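Lmo0325 protein (Listeria monocytogenes EGD-e, PDB 4RYK) probably binds DNA and acts as a transcriptional regulator of the Rgg type, joining a helix-turn-helix region to a helical C-terminal domain. Local coordinates at residues G31-R35 / S36-G40. Residues are numbered along the deposited sequence; the frame is centred on the assembly and turned at random.
Sequences GIISR and SYAIG. With GLC (alpha-D-glucopyranose), chain B.
Ser34 holds the N-cap of helix 35-42 and meets Tyr37 with its side chain. Its OG lies between the backbone N and the carbonyl carbon (chi1 66°), which turns it to the first turn of the helix. There Ser34 OG takes a weak capping bond from Tyr37 N at 3.3 Å. Tyr37 CB lies beside the same oxygen. The firmer link is in the backbone: Ala38 N donates to Ser34 O at 2.8 Å. Ile39 N gives the next bond of the helix, to Arg35 O at 3.1 Å.

Ile33 lies just before the cap and is buried. Ile33 CB only skirts the Tyr37 ring, and Ile33 CG2 passes Tyr37 CD2 at 4.1 Å. CG1 is the link to the tip: with chi2 extended (172°), it carries CD1 on toward the helix. Ile33 CD1 meets the Tyr37 ring at its edge, in plane, 3.8 Å from Tyr37 CD2. Ile33 CD1 also packs on Ala38, 3.6 Å from Ala38 CA. Arg35 bends at chi2 and chi3, bringing Arg35 NH1 to 3.6 Å from Ala38 CB. Ile39 CG1 lies at the guanidinium edge.

Tyr37 also stacks on His46, and Arg35 touches Gln25 and Tyr29 of helix 25-29. Gly31 N donates to O6 of the bound glucose at 2.8 Å. The arrangement is a serine N-cap where the turn enters the second helix of a helix-turn-helix, probably the DNA-recognition helix as in XRE-family regulators.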
ATOM      1  N   GLY A  31      14.560 -29.750   2.278  1.00 51.87           N
ATOM      2  CA  GLY A  31      13.169 -30.133   2.103  1.00 51.36           C
ATOM      3  C   GLY A  31      12.502 -29.378   0.963  1.00 53.46           C
ATOM      4  O   GLY A  31      11.354 -29.649   0.635  1.00 51.50           O
ATOM      5  N   ILE A  32      13.193 -28.437   0.321  1.00 51.72           N
ATOM      6  CA  ILE A  32      12.548 -27.729  -0.806  1.00 49.45           C
ATOM      7  C   ILE A  32      13.176 -28.210  -2.106  1.00 50.17           C
ATOM      8  O   ILE A  32      12.501 -28.738  -2.966  1.00 48.05           O
ATOM      9  CB  ILE A  32      12.675 -26.192  -0.657  1.00 47.69           C
ATOM     10  CG1 ILE A  32      11.921 -25.710   0.590  1.00 46.21           C
ATOM     11  CG2 ILE A  32      12.135 -25.459  -1.878  1.00 46.26           C
ATOM     12  CD1 ILE A  32      12.307 -24.323   1.028  1.00 45.26           C
ATOM     13  N   ILE A  33      14.491 -28.049  -2.208  1.00 48.05           N
ATOM     14  CA  ILE A  33      15.260 -28.569  -3.323  1.00 49.31           C
ATOM     15  C   ILE A  33      16.607 -29.068  -2.824  1.00 51.95           C
ATOM     16  O   ILE A  33      17.080 -28.674  -1.762  1.00 51.16           O
ATOM     17  CB  ILE A  33      15.547 -27.494  -4.368  1.00 50.92           C
ATOM     18  CG1 ILE A  33      16.185 -26.235  -3.707  1.00 51.11           C
ATOM     19  CG2 ILE A  33      14.269 -27.153  -5.104  1.00 51.42           C
ATOM     20  CD1 ILE A  33      16.688 -25.194  -4.682  1.00 48.75           C
ATOM     21  N   SER A  34      17.246 -29.872  -3.645  1.00 53.96           N
ATOM     22  CA  SER A  34      18.455 -30.524  -3.263  1.00 56.27           C
ATOM     23  C   SER A  34      19.608 -29.562  -3.267  1.00 56.84           C
ATOM     24  O   SER A  34      19.559 -28.456  -3.836  1.00 51.76           O
ATOM     25  CB  SER A  34      18.771 -31.627  -4.247  1.00 57.85           C
ATOM     26  OG  SER A  34      19.051 -31.031  -5.492  1.00 57.03           O
ATOM     27  N   ARG A  35      20.657 -30.042  -2.643  1.00 58.63           N
ATOM     28  CA  ARG A  35      21.852 -29.296  -2.478  1.00 64.94           C
ATOM     29  C   ARG A  35      22.339 -28.719  -3.783  1.00 61.35           C
ATOM     30  O   ARG A  35      22.521 -27.525  -3.904  1.00 58.23           O
ATOM     31  CB  ARG A  35      22.925 -30.197  -1.853  1.00 70.52           C
ATOM     32  CG  ARG A  35      24.328 -29.582  -1.752  1.00 87.84           C
ATOM     33  CD  ARG A  35      24.490 -28.532  -0.639  1.00 95.14           C
ATOM     34  NE  ARG A  35      23.205 -28.060  -0.089  1.00100.47           N
ATOM     35  CZ  ARG A  35      22.562 -26.931  -0.422  1.00 98.51           C
ATOM     36  NH1 ARG A  35      23.083 -26.079  -1.327  1.00 94.16           N
ATOM     37  NH2 ARG A  35      21.368 -26.663   0.155  1.00 83.87           N
ATOM     38  N   SER A  36      22.546 -29.555  -4.774  1.00 62.47           N
ATOM     39  CA  SER A  36      23.161 -29.060  -5.988  1.00 63.58           C
ATOM     40  C   SER A  36      22.196 -28.242  -6.806  1.00 61.11           C
ATOM     41  O   SER A  36      22.597 -27.346  -7.543  1.00 59.85           O
ATOM     42  CB  SER A  36      23.692 -30.205  -6.817  1.00 66.86           C
ATOM     43  OG  SER A  36      22.687 -31.165  -6.952  1.00 74.30           O
ATOM     44  N   TYR A  37      20.913 -28.533  -6.686  1.00 59.46           N
ATOM     45  CA  TYR A  37      19.958 -27.720  -7.376  1.00 59.86           C
ATOM     46  C   TYR A  37      20.039 -26.301  -6.791  1.00 56.28           C
ATOM     47  O   TYR A  37      20.069 -25.323  -7.536  1.00 51.96           O
ATOM     48  CB  TYR A  37      18.548 -28.307  -7.314  1.00 61.87           C
ATOM     49  CG  TYR A  37      17.709 -27.720  -8.402  1.00 66.78           C
ATOM     50  CD1 TYR A  37      17.707 -28.253  -9.708  1.00 73.32           C
ATOM     51  CD2 TYR A  37      16.968 -26.576  -8.164  1.00 68.94           C
ATOM     52  CE1 TYR A  37      16.951 -27.653 -10.730  1.00 68.67           C
ATOM     53  CE2 TYR A  37      16.221 -25.979  -9.163  1.00 72.16           C
ATOM     54  CZ  TYR A  37      16.212 -26.516 -10.432  1.00 71.34           C
ATOM     55  OH  TYR A  37      15.430 -25.854 -11.342  1.00 73.16           O
ATOM     56  N   ALA A  38      20.162 -26.211  -5.467  1.00 52.29           N
ATOM     57  CA  ALA A  38      20.253 -24.923  -4.789  1.00 52.50           C
ATOM     58  C   ALA A  38      21.509 -24.126  -5.226  1.00 51.45           C
ATOM     59  O   ALA A  38      21.450 -22.918  -5.463  1.00 50.43           O
ATOM     60  CB  ALA A  38      20.253 -25.145  -3.273  1.00 52.54           C
ATOM     61  N   ILE A  39      22.621 -24.824  -5.334  1.00 50.07           N
ATOM     62  CA  ILE A  39      23.863 -24.241  -5.824  1.00 51.42           C
ATOM     63  C   ILE A  39      23.681 -23.681  -7.217  1.00 52.29           C
ATOM     64  O   ILE A  39      24.051 -22.553  -7.480  1.00 54.84           O
ATOM     65  CB  ILE A  39      24.989 -25.290  -5.838  1.00 54.09           C
ATOM     66  CG1 ILE A  39      25.467 -25.532  -4.388  1.00 56.15           C
ATOM     67  CG2 ILE A  39      26.138 -24.835  -6.729  1.00 53.96           C
ATOM     68  CD1 ILE A  39      26.334 -26.764  -4.175  1.00 57.79           C
ATOM     69  N   GLY A  40      23.094 -24.459  -8.115  1.00 53.99           N
ATOM     70  CA  GLY A  40      22.785 -23.967  -9.448  1.00 53.55           C
ATOM     71  C   GLY A  40      21.852 -22.773  -9.472  1.00 53.79           C
ATOM     72  O   GLY A  40      22.116 -21.793 -10.166  1.00 55.90           O
TER
HETATM   73  C1  GLC B   1      14.704 -33.115  -2.904  1.00102.70           C
HETATM   74  C2  GLC B   1      13.161 -33.145  -2.916  1.00102.48           C
HETATM   75  C3  GLC B   1      12.605 -32.558  -1.635  1.00 97.07           C
HETATM   76  C4  GLC B   1      13.450 -33.194  -0.551  1.00 95.63           C
HETATM   77  C5  GLC B   1      14.686 -32.288  -0.576  1.00 94.43           C
HETATM   78  C6  GLC B   1      15.791 -32.615   0.421  1.00 90.05           C
HETATM   79  O2  GLC B   1      12.624 -32.418  -4.021  1.00105.15           O
HETATM   80  O3  GLC B   1      11.211 -32.797  -1.471  1.00 99.10           O
HETATM   81  O4  GLC B   1      12.718 -33.281   0.679  1.00 90.41           O
HETATM   82  O5  GLC B   1      15.270 -32.261  -1.893  1.00 94.58           O
HETATM   83  O6  GLC B   1      16.311 -31.332   0.799  1.00 72.14           O